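Local coordinates for protein Dye-decolorizing peroxidase (Irpex lacteus, PDB 7D8M) that contains heme b and probably acts as a peroxidase of the DyP type, using hydrogen peroxide to oxidise dyes and other substrates, at residues T116-V121 with T148-L153; N127-T132 with D154-P159; S406-F411 with P425-S430. One frame throughout, in Å; residues are numbered along the deposited sequence.

Contact 1 of 3, residues T116-V121 with T148-L153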
loop_
_atom_site.group_PDB
_atom_site.type_symbol
_atom_site.label_atom_id
_atom_site.label_comp_id
_atom_site.label_asym_id
_atom_site.label_seq_id
_atom_site.Cartn_x
_atom_site.Cartn_y
_atom_site.Cartn_z
ATOM N N THR A 116 12.072 -10.889 -14.488
ATOM C CA THR A 116 11.325 -11.919 -13.779
ATOM C C THR A 116 12.271 -12.787 -12.958
ATOM O O THR A 116 11.984 -13.958 -12.697
ATOM C CB THR A 116 10.506 -12.769 -14.752
ATOM O OG1 THR A 116 11.383 -13.369 -15.715
ATOM C CG2 THR A 116 9.468 -11.907 -15.477
ATOM N N ASN A 117 13.406 -12.210 -12.551
ATOM C CA ASN A 117 14.376 -12.937 -11.740
ATOM C C ASN A 117 13.922 -13.072 -10.292
ATOM O O ASN A 117 14.312 -14.026 -9.607
ATOM C CB ASN A 117 15.729 -12.232 -11.799
ATOM C CG ASN A 117 16.869 -13.120 -11.320
ATOM O OD1 ASN A 117 17.103 -14.191 -11.872
ATOM N ND2 ASN A 117 17.585 -12.672 -10.294
ATOM N N VAL A 118 13.115 -12.132 -9.805
ATOM C CA VAL A 118 12.648 -12.188 -8.424
ATOM C C VAL A 118 11.602 -13.288 -8.296
ATOM O O VAL A 118 10.552 -13.253 -8.951
ATOM C CB VAL A 118 12.095 -10.830 -7.974
ATOM C CG1 VAL A 118 11.330 -10.975 -6.652
ATOM C CG2 VAL A 118 13.239 -9.820 -7.852
ATOM N N ASP A 119 11.895 -14.282 -7.453
ATOM C CA ASP A 119 11.024 -15.430 -7.241
ATOM C C ASP A 119 10.140 -15.288 -6.012
ATOM O O ASP A 119 9.111 -15.968 -5.923
ATOM C CB ASP A 119 11.866 -16.718 -7.105
ATOM C CG ASP A 119 12.437 -17.187 -8.434
ATOM O OD1 ASP A 119 11.816 -16.924 -9.483
ATOM O OD2 ASP A 119 13.505 -17.832 -8.431
ATOM N N GLY A 120 10.502 -14.425 -5.073
ATOM C CA GLY A 120 9.664 -14.224 -3.910
ATOM C C GLY A 120 10.320 -13.251 -2.960
ATOM O O GLY A 120 11.405 -12.714 -3.223
ATOM N N VAL A 121 9.654 -13.044 -1.832
ATOM C CA VAL A 121 10.135 -12.091 -0.846
ATOM C C VAL A 121 9.780 -12.590 0.547
ATOM O O VAL A 121 8.682 -13.104 0.783
ATOM C CB VAL A 121 9.546 -10.683 -1.114
ATOM C CG1 VAL A 121 8.016 -10.740 -1.146
ATOM C CG2 VAL A 121 10.041 -9.704 -0.074
ATOM N N THR A 148 19.572 -16.931 -3.927
ATOM C CA THR A 148 20.369 -15.718 -3.959
ATOM C C THR A 148 19.472 -14.573 -3.515
ATOM O O THR A 148 18.358 -14.433 -4.024
ATOM C CB THR A 148 20.916 -15.438 -5.366
ATOM O OG1 THR A 148 21.724 -16.542 -5.793
ATOM C CG2 THR A 148 21.758 -14.163 -5.378
ATOM N N ILE A 149 19.926 -13.789 -2.548
ATOM C CA ILE A 149 19.232 -12.550 -2.227
ATOM C C ILE A 149 19.598 -11.539 -3.301
ATOM O O ILE A 149 20.777 -11.222 -3.490
ATOM C CB ILE A 149 19.599 -12.040 -0.827
ATOM C CG1 ILE A 149 19.011 -12.974 0.229
ATOM C CG2 ILE A 149 19.092 -10.583 -0.644
ATOM C CD1 ILE A 149 19.581 -12.779 1.633
ATOM N N VAL A 150 18.595 -11.068 -4.037
ATOM C CA VAL A 150 18.836 -10.128 -5.123
ATOM C C VAL A 150 18.569 -8.684 -4.712
ATOM O O VAL A 150 19.016 -7.764 -5.411
ATOM C CB VAL A 150 17.998 -10.501 -6.364
ATOM C CG1 VAL A 150 18.315 -11.945 -6.801
ATOM C CG2 VAL A 150 16.529 -10.371 -6.064
ATOM N N TYR A 151 17.874 -8.455 -3.599
ATOM C CA TYR A 151 17.609 -7.101 -3.131
ATOM C C TYR A 151 17.206 -7.176 -1.669
ATOM O O TYR A 151 16.343 -7.982 -1.312
ATOM C CB TYR A 151 16.503 -6.432 -3.955
ATOM C CG TYR A 151 16.354 -4.957 -3.660
ATOM C CD1 TYR A 151 17.463 -4.115 -3.672
ATOM C CD2 TYR A 151 15.115 -4.407 -3.365
ATOM C CE1 TYR A 151 17.338 -2.761 -3.405
ATOM C CE2 TYR A 151 14.980 -3.056 -3.093
ATOM C CZ TYR A 151 16.096 -2.241 -3.116
ATOM O OH TYR A 151 15.974 -0.903 -2.840
ATOM N N ASP A 152 17.814 -6.337 -0.834
ATOM C CA ASP A 152 17.633 -6.395 0.619
ATOM C C ASP A 152 17.335 -4.979 1.104
ATOM O O ASP A 152 18.247 -4.157 1.212
ATOM C CB ASP A 152 18.881 -6.973 1.286
ATOM C CG ASP A 152 18.662 -7.342 2.745
ATOM O OD1 ASP A 152 17.790 -6.738 3.388
ATOM O OD2 ASP A 152 19.381 -8.235 3.257
ATOM N N LEU A 153 16.065 -4.692 1.399
ATOM C CA LEU A 153 15.612 -3.336 1.707
ATOM C C LEU A 153 15.166 -3.244 3.163
ATOM O O LEU A 153 14.288 -3.997 3.597
ATOM C CB LEU A 153 14.472 -2.920 0.776
ATOM C CG LEU A 153 13.832 -1.586 1.149
ATOM C CD1 LEU A 153 14.841 -0.477 0.945
ATOM C CD2 LEU A 153 12.571 -1.317 0.327
#

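Contact 2 of 3, residues N127-T132 with D154-P159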
loop_
_atom_site.group_PDB
_atom_site.type_symbol
_atom_site.label_atom_id
_atom_site.label_comp_id
_atom_site.label_asym_id
_atom_site.label_seq_id
_atom_site.Cartn_x
_atom_site.Cartn_y
_atom_site.Cartn_z
ATOM N N ASN A 127 11.657 -5.138 16.275
ATOM C CA ASN A 127 11.868 -3.867 16.968
ATOM C C ASN A 127 13.278 -3.322 16.810
ATOM O O ASN A 127 13.548 -2.208 17.269
ATOM C CB ASN A 127 11.593 -4.005 18.471
ATOM C CG ASN A 127 10.152 -4.319 18.777
ATOM O OD1 ASN A 127 9.304 -4.302 17.886
ATOM N ND2 ASN A 127 9.863 -4.618 20.047
ATOM N N ASP A 128 14.182 -4.081 16.208
ATOM C CA ASP A 128 15.561 -3.649 16.038
ATOM C C ASP A 128 16.070 -4.200 14.718
ATOM O O ASP A 128 15.852 -5.374 14.407
ATOM C CB ASP A 128 16.457 -4.135 17.198
ATOM C CG ASP A 128 17.801 -3.395 17.266
ATOM O OD1 ASP A 128 18.552 -3.380 16.263
ATOM O OD2 ASP A 128 18.115 -2.823 18.331
ATOM N N GLU A 129 16.750 -3.344 13.948
ATOM C CA GLU A 129 17.410 -3.799 12.730
ATOM C C GLU A 129 18.420 -4.900 13.008
ATOM O O GLU A 129 18.758 -5.655 12.091
ATOM C CB GLU A 129 18.088 -2.622 12.032
ATOM C CG GLU A 129 17.075 -1.633 11.494
ATOM C CD GLU A 129 17.699 -0.445 10.778
ATOM O OE1 GLU A 129 18.906 -0.180 10.997
ATOM O OE2 GLU A 129 16.972 0.222 9.995
ATOM N N SER A 130 18.913 -5.005 14.247
ATOM C CA SER A 130 19.774 -6.122 14.613
ATOM C C SER A 130 19.036 -7.451 14.493
ATOM O O SER A 130 19.602 -8.442 14.015
ATOM C CB SER A 130 20.310 -5.923 16.031
ATOM O OG SER A 130 20.619 -7.173 16.611
ATOM N N ILE A 131 17.775 -7.491 14.926
ATOM C CA ILE A 131 17.024 -8.743 14.880
ATOM C C ILE A 131 16.603 -9.084 13.452
ATOM O O ILE A 131 16.658 -10.250 13.044
ATOM C CB ILE A 131 15.813 -8.674 15.825
ATOM C CG1 ILE A 131 16.272 -8.479 17.273
ATOM C CG2 ILE A 131 14.986 -9.937 15.736
ATOM C CD1 ILE A 131 15.131 -8.385 18.241
ATOM N N THR A 132 16.150 -8.092 12.667
ATOM C CA THR A 132 15.818 -8.405 11.277
ATOM C C THR A 132 17.050 -8.885 10.517
ATOM O O THR A 132 16.944 -9.763 9.651
ATOM C CB THR A 132 15.193 -7.200 10.547
ATOM O OG1 THR A 132 16.161 -6.152 10.439
ATOM C CG2 THR A 132 13.926 -6.703 11.252
ATOM N N ASP A 154 15.778 -2.332 3.918
ATOM C CA ASP A 154 15.336 -2.029 5.276
ATOM C C ASP A 154 14.391 -0.834 5.266
ATOM O O ASP A 154 14.691 0.202 4.665
ATOM C CB ASP A 154 16.527 -1.728 6.185
ATOM C CG ASP A 154 17.406 -2.947 6.409
ATOM O OD1 ASP A 154 16.849 -4.028 6.665
ATOM O OD2 ASP A 154 18.642 -2.830 6.300
ATOM N N SER A 155 13.263 -0.977 5.941
ATOM C CA SER A 155 12.332 0.118 6.137
ATOM C C SER A 155 12.158 0.290 7.638
ATOM O O SER A 155 12.410 -0.640 8.418
ATOM C CB SER A 155 10.991 -0.159 5.460
ATOM O OG SER A 155 10.359 -1.282 6.048
ATOM N N ALA A 156 11.784 1.498 8.049
ATOM C CA ALA A 156 11.641 1.803 9.467
ATOM C C ALA A 156 10.598 2.887 9.666
ATOM O O ALA A 156 10.491 3.815 8.854
ATOM C CB ALA A 156 12.979 2.244 10.068
ATOM N N ALA A 157 9.823 2.762 10.741
ATOM C CA ALA A 157 8.915 3.838 11.110
ATOM C C ALA A 157 9.712 5.096 11.436
ATOM O O ALA A 157 10.831 5.030 11.956
ATOM C CB ALA A 157 8.044 3.444 12.307
ATOM N N ARG A 158 9.132 6.253 11.109
ATOM C CA ARG A 158 9.807 7.511 11.358
ATOM C C ARG A 158 9.872 7.772 12.862
ATOM O O ARG A 158 9.103 7.193 13.630
ATOM C CB ARG A 158 9.093 8.641 10.609
ATOM C CG ARG A 158 9.241 8.481 9.093
ATOM C CD ARG A 158 8.753 9.701 8.319
ATOM N NE ARG A 158 9.323 10.934 8.850
ATOM C CZ ARG A 158 8.675 12.093 8.912
ATOM N NH1 ARG A 158 7.416 12.191 8.487
ATOM N NH2 ARG A 158 9.287 13.162 9.400
ATOM N N PRO A 159 10.795 8.621 13.312
ATOM C CA PRO A 159 11.051 8.736 14.752
ATOM C C PRO A 159 10.156 9.748 15.457
ATOM O O PRO A 159 9.606 10.677 14.856
ATOM C CB PRO A 159 12.521 9.179 14.805
ATOM C CG PRO A 159 12.712 9.969 13.540
ATOM C CD PRO A 159 11.785 9.371 12.510
HETATM O O HOH W 1 14.889 -1.370 9.339
HETATM O O HOH W 2 15.391 -4.013 8.937
#

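Contact 3 of 3, residues S406-F411 with P425-S430. With HEM (protoporphyrin IX containing Fe), chain B.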
loop_
_atom_site.group_PDB
_atom_site.type_symbol
_atom_site.label_atom_id
_atom_site.label_comp_id
_atom_site.label_asym_id
_atom_site.label_seq_id
_atom_site.Cartn_x
_atom_site.Cartn_y
_atom_site.Cartn_z
ATOM N N SER A 406 0.538 10.516 -17.536
ATOM C CA SER A 406 0.129 11.646 -18.365
ATOM C C SER A 406 0.811 12.893 -17.820
ATOM O O SER A 406 1.496 12.806 -16.790
ATOM C CB SER A 406 -1.396 11.833 -18.348
ATOM O OG SER A 406 -2.129 10.630 -18.347
ATOM N N PRO A 407 0.652 14.060 -18.460
ATOM C CA PRO A 407 1.019 15.320 -17.792
ATOM C C PRO A 407 0.286 15.456 -16.466
ATOM O O PRO A 407 -0.928 15.256 -16.383
ATOM C CB PRO A 407 0.589 16.398 -18.794
ATOM C CG PRO A 407 -0.300 15.706 -19.758
ATOM C CD PRO A 407 0.199 14.304 -19.841
ATOM N N ARG A 408 1.040 15.780 -15.416
ATOM C CA ARG A 408 0.520 15.706 -14.050
ATOM C C ARG A 408 -0.258 16.984 -13.733
ATOM O O ARG A 408 0.130 17.824 -12.913
ATOM C CB ARG A 408 1.652 15.444 -13.064
ATOM C CG ARG A 408 1.787 13.971 -12.710
ATOM C CD ARG A 408 3.031 13.681 -11.879
ATOM N NE ARG A 408 3.117 14.510 -10.681
ATOM C CZ ARG A 408 2.461 14.262 -9.553
ATOM N NH1 ARG A 408 1.662 13.202 -9.461
ATOM N NH2 ARG A 408 2.610 15.065 -8.512
ATOM N N GLU A 409 -1.390 17.121 -14.419
ATOM C CA GLU A 409 -2.308 18.228 -14.199
ATOM C C GLU A 409 -3.482 17.769 -13.344
ATOM O O GLU A 409 -4.145 16.779 -13.672
ATOM C CB GLU A 409 -2.820 18.788 -15.527
ATOM C CG GLU A 409 -3.346 20.200 -15.405
ATOM C CD GLU A 409 -3.819 20.788 -16.730
ATOM O OE1 GLU A 409 -4.115 20.019 -17.672
ATOM O OE2 GLU A 409 -3.904 22.028 -16.815
ATOM N N THR A 410 -3.751 18.512 -12.270
ATOM C CA THR A 410 -4.837 18.231 -11.340
ATOM C C THR A 410 -5.678 19.495 -11.175
ATOM O O THR A 410 -5.124 20.569 -10.925
ATOM C CB THR A 410 -4.294 17.794 -9.972
ATOM O OG1 THR A 410 -3.412 16.648 -10.119
ATOM C CG2 THR A 410 -5.455 17.466 -9.021
ATOM N N PHE A 411 -7.001 19.362 -11.284
ATOM C CA PHE A 411 -7.929 20.463 -11.038
ATOM C C PHE A 411 -8.612 20.313 -9.674
ATOM O O PHE A 411 -8.524 19.274 -9.012
ATOM C CB PHE A 411 -8.988 20.544 -12.146
ATOM C CG PHE A 411 -8.424 20.803 -13.520
ATOM C CD1 PHE A 411 -8.433 22.092 -14.059
ATOM C CD2 PHE A 411 -7.903 19.762 -14.281
ATOM C CE1 PHE A 411 -7.920 22.337 -15.322
ATOM C CE2 PHE A 411 -7.388 19.997 -15.541
ATOM C CZ PHE A 411 -7.398 21.291 -16.070
ATOM N N PRO A 425 4.804 18.846 -9.804
ATOM C CA PRO A 425 6.008 18.085 -10.143
ATOM C C PRO A 425 5.909 16.681 -9.579
ATOM O O PRO A 425 5.185 16.421 -8.615
ATOM C CB PRO A 425 7.134 18.876 -9.472
ATOM C CG PRO A 425 6.457 19.626 -8.371
ATOM C CD PRO A 425 5.095 19.961 -8.891
ATOM N N GLN A 426 6.615 15.761 -10.212
ATOM C CA GLN A 426 6.618 14.393 -9.725
ATOM C C GLN A 426 7.371 14.360 -8.397
ATOM O O GLN A 426 8.571 14.647 -8.351
ATOM C CB GLN A 426 7.251 13.485 -10.772
ATOM C CG GLN A 426 7.354 12.027 -10.380
ATOM C CD GLN A 426 7.600 11.149 -11.589
ATOM O OE1 GLN A 426 8.631 11.272 -12.256
ATOM N NE2 GLN A 426 6.643 10.274 -11.893
ATOM N N VAL A 427 6.665 14.061 -7.306
ATOM C CA VAL A 427 7.290 13.973 -5.986
ATOM C C VAL A 427 7.416 12.540 -5.497
ATOM O O VAL A 427 8.065 12.303 -4.460
ATOM C CB VAL A 427 6.527 14.818 -4.949
ATOM C CG1 VAL A 427 6.623 16.301 -5.309
ATOM C CG2 VAL A 427 5.079 14.373 -4.885
ATOM N N ILE A 428 6.816 11.588 -6.203
ATOM C CA ILE A 428 6.924 10.167 -5.919
ATOM C C ILE A 428 7.409 9.496 -7.189
ATOM O O ILE A 428 6.809 9.668 -8.256
ATOM C CB ILE A 428 5.576 9.583 -5.464
ATOM C CG1 ILE A 428 5.209 10.145 -4.091
ATOM C CG2 ILE A 428 5.629 8.061 -5.438
ATOM C CD1 ILE A 428 3.818 9.807 -3.672
ATOM N N ILE A 429 8.505 8.759 -7.085
ATOM C CA ILE A 429 9.125 8.117 -8.236
ATOM C C ILE A 429 9.137 6.626 -7.964
ATOM O O ILE A 429 9.664 6.184 -6.934
ATOM C CB ILE A 429 10.540 8.658 -8.495
ATOM C CG1 ILE A 429 10.446 10.124 -8.934
ATOM C CG2 ILE A 429 11.231 7.850 -9.567
ATOM C CD1 ILE A 429 11.761 10.823 -8.984
ATOM N N SER A 430 8.523 5.859 -8.859
ATOM C CA SER A 430 8.496 4.410 -8.712
ATOM C C SER A 430 9.866 3.831 -9.018
ATOM O O SER A 430 10.395 4.035 -10.114
ATOM C CB SER A 430 7.453 3.795 -9.640
ATOM O OG SER A 430 7.502 2.378 -9.562
HETATM C CHA HEM B . -4.317 6.716 1.956
HETATM C CHB HEM B . 0.124 8.581 1.394
HETATM C CHC HEM B . 0.919 5.493 -2.273
HETATM C CHD HEM B . -3.686 3.992 -2.024
HETATM C C1A HEM B . -3.186 7.477 2.145
HETATM C C2A HEM B . -2.972 8.447 3.203
HETATM C C3A HEM B . -1.734 8.950 3.050
HETATM C C4A HEM B . -1.132 8.318 1.896
HETATM C CMA HEM B . -1.030 10.013 3.913
HETATM C CAA HEM B . -4.011 8.799 4.302
HETATM C CBA HEM B . -3.846 7.869 5.503
HETATM C CGA HEM B . -4.890 6.770 5.504
HETATM O O1A HEM B . -6.048 7.034 5.101
HETATM O O2A HEM B . -4.573 5.627 5.937
HETATM C C1B HEM B . 0.728 7.878 0.379
HETATM C C2B HEM B . 2.107 8.029 -0.027
HETATM C C3B HEM B . 2.320 7.180 -1.050
HETATM C C4B HEM B . 1.092 6.462 -1.305
HETATM C CMB HEM B . 3.089 9.044 0.628
HETATM C CAB HEM B . 3.618 6.904 -1.850
HETATM C CBB HEM B . 4.840 7.219 -1.405
HETATM C C1C HEM B . -0.272 4.860 -2.585
HETATM C C2C HEM B . -0.519 3.976 -3.712
HETATM C C3C HEM B . -1.797 3.555 -3.637
HETATM C C4C HEM B . -2.397 4.180 -2.473
HETATM C CMC HEM B . 0.563 3.605 -4.756
HETATM C CAC HEM B . -2.593 2.619 -4.585
HETATM C CBC HEM B . -2.267 2.433 -5.876
HETATM C C1D HEM B . -4.213 4.503 -0.857
HETATM C C2D HEM B . -5.460 4.114 -0.217
HETATM C C3D HEM B . -5.632 4.867 0.871
HETATM C C4D HEM B . -4.498 5.767 0.971
HETATM C CMD HEM B . -6.442 3.032 -0.695
HETATM C CAD HEM B . -6.828 4.798 1.840
HETATM C CBD HEM B . -7.923 5.738 1.325
HETATM C CGD HEM B . -9.179 5.650 2.166
HETATM O O1D HEM B . -9.794 6.716 2.426
HETATM O O2D HEM B . -9.563 4.523 2.587
HETATM N NA HEM B . -2.051 7.432 1.367
HETATM N NB HEM B . 0.130 6.912 -0.419
HETATM N NC HEM B . -1.439 4.964 -1.865
HETATM N ND HEM B . -3.639 5.506 -0.095
HETATM FE FE HEM B . -1.783 6.319 -0.368
#

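Contact 1 of 3, residues T116-V121 with T148-L153
Val150 meets Asn117 with one methyl and Val118 with the other, and these two touches make up the contact. CG1 of Val150 lies 3.6 Å from ND2 of Asn117, a van der Waals approach of a methyl to the nitrogen end of an amide. CG2 of Val150 sits 3.8 Å from CG2 of Val118, methyl against methyl, the two branched side chains meeting at a slant. Both branches of Val150 are therefore used, which suits a beta-branched residue: with chi1 at -57°, CG1 stands beside the backbone N while CG2 falls between N and the carbonyl carbon, and the fork spreads towards two neighbours at once. Asn117 reaches over because its CG lies opposite the backbone N (chi1 -164°); its polar amide fits a position at the exposed margin, whereas Val118 is buried and also packs on Phe113.

No hydrogen bond links the two segments, and no backbone ladder would be expected, since strand 24-32 runs between strand 120-126 and strand 147-156, in the 2-3-1-4 antiparallel order of a ferredoxin-like fold. The closest CA atoms, those of Val118 and Val150, are 7.3 Å apart. The side chains meet beside that central strand: Val150 also touches His31, whose ND1 is hydrogen-bonded to Asn117 O.

Further out, two classic beta bulges set the backbones against the same central strand. Asp119 and Gly120 together face Phe30, and Val150 and Tyr151 together face Phe29. The carboxylate of Asp119 takes a hydrogen bond from Ile32 N, while Ser73 OG is bonded to Val118 O, so the loop is fastened to its surroundings just before it enters strand 120-126. One residue along from Val150, the ring of Tyr151 turns off to meet Phe113 at a steep angle of about 75°.

Contact 2 of 3, residues N127-T132 with D154-P159
Glu129 and Thr132 approach Asp154 closely enough to touch, but the hydrogen bonding between helix and strand runs through two waters. One water gives a proton to Glu129 OE2 at 2.7 Å and its other proton to Ser155 O, thereby tying a helix side chain to the strand backbone. A second water donates to Asp154 OD1 at 2.7 Å and is hydrogen-bonded to Thr132 OG1. Carboxylates suit such a seam as acceptors, and a threonine hydroxyl suits it because it can give or accept.

Direct touches are looser. Glu129 OE2 comes within 4.3 Å of Asp154 CB and within 4.5 Å of Ala156 CB, whose small methyl points toward the helix. Glu129 gets there with a straight chain, its CD opposite CA about the CB-CG bond (chi2 -180°), which carries the acid from the helix to the strand.

The helix here is the connection of a split beta-alpha-beta unit: strand 120-126 leads into helix 129-143, which returns to strand 147-156 running parallel to the first, with strand 24-32 between them. The water-bridged residues therefore join the first turn of the crossover helix to the far end of its second strand, whose Ala156 also makes a backbone bond to Pro339.

Charge adds a further element. Glu129 OE2 and Asp154 OD2 are 5.1 Å apart, like charges whose repulsion is probably eased by Lys26, which forms a salt bridge with Asp154 OD1.

Capping holds the helix start. Asp128 is the N-cap: its OD1 accepts from Ser130 N at 2.6 Å, nearly straight at 167°, with the amide on the anti side of the carboxylate. Asp128 O accepts in turn from Ile131 N and, at 3.2 Å, from Thr132 N.

Contact 3 of 3, residues S406-F411 with P425-S430
The guanidinium of Arg408 presents its edge to Pro425 O, which lies near the plane of the group, while Gln426 CA and Val427 N approach it obliquely. NH2 donates to Pro425 O over 2.9 Å, in a bent bond (143° at the hydrogen); the donor sits well above the carbonyl plane, 48° out of it. NE passes 3.6 Å from Gln426 CA. The other flat group, the heme, meets this region at its rim: Ile428 CD1 lies 3.4 Å from the vinyl carbon CAB of HEM, with the vinyl end CBB at 3.6 Å from the same methyl. A branched aliphatic residue suits that hydrocarbon edge, and Ile428 belongs to the heme pocket.

Arginine suits its own place because its fan of N-H groups can serve several carbonyls. NH2 also binds Pro400 O, NH1 binds Gly403 O and NE binds Val424 O. The chain of Arg408 is bent at chi3 (54°), which turns the edge of the group to Pro425 O. Arg408 is itself the centre of an inverse gamma turn, closed by Glu409 N to Pro407 O at 2.7 Å, and it leads into strand 409-411, which pairs antiparallel with strand 421-423. A leucine in its place would probably leave Pro425 O, Pro400 O and Gly403 O without these donors and take one from Val424 O, so that the loop ahead of Ile428 is held less firmly. From Ile428 the chain enters strand 428-438, an edge of the second four-stranded sheet; Ile428 itself packs on Leu224 and Gln226 of strand 217-226.

How the contacts relate
Contacts 1 and 2 follow one another along strand 147-156, their centres 20 Å apart, and in sequence their segments alternate: segment 116-121 enters strand 120-126, which is followed by helix 129-143 of contact 2, and both come back to the same strand. Both reach the first antiparallel sheet and lie away from the annotated sites. Contact 3 comes later in the chain, where a small two-stranded sheet lies near the start of an outer strand of the second four-stranded sheet; its centre is 29 Å from that of contact 1 and 30 Å from that of contact 2. It alone touches the heme, and the Arg408 side chain is about 9 Å from that of His312, the axial ligand of the iron.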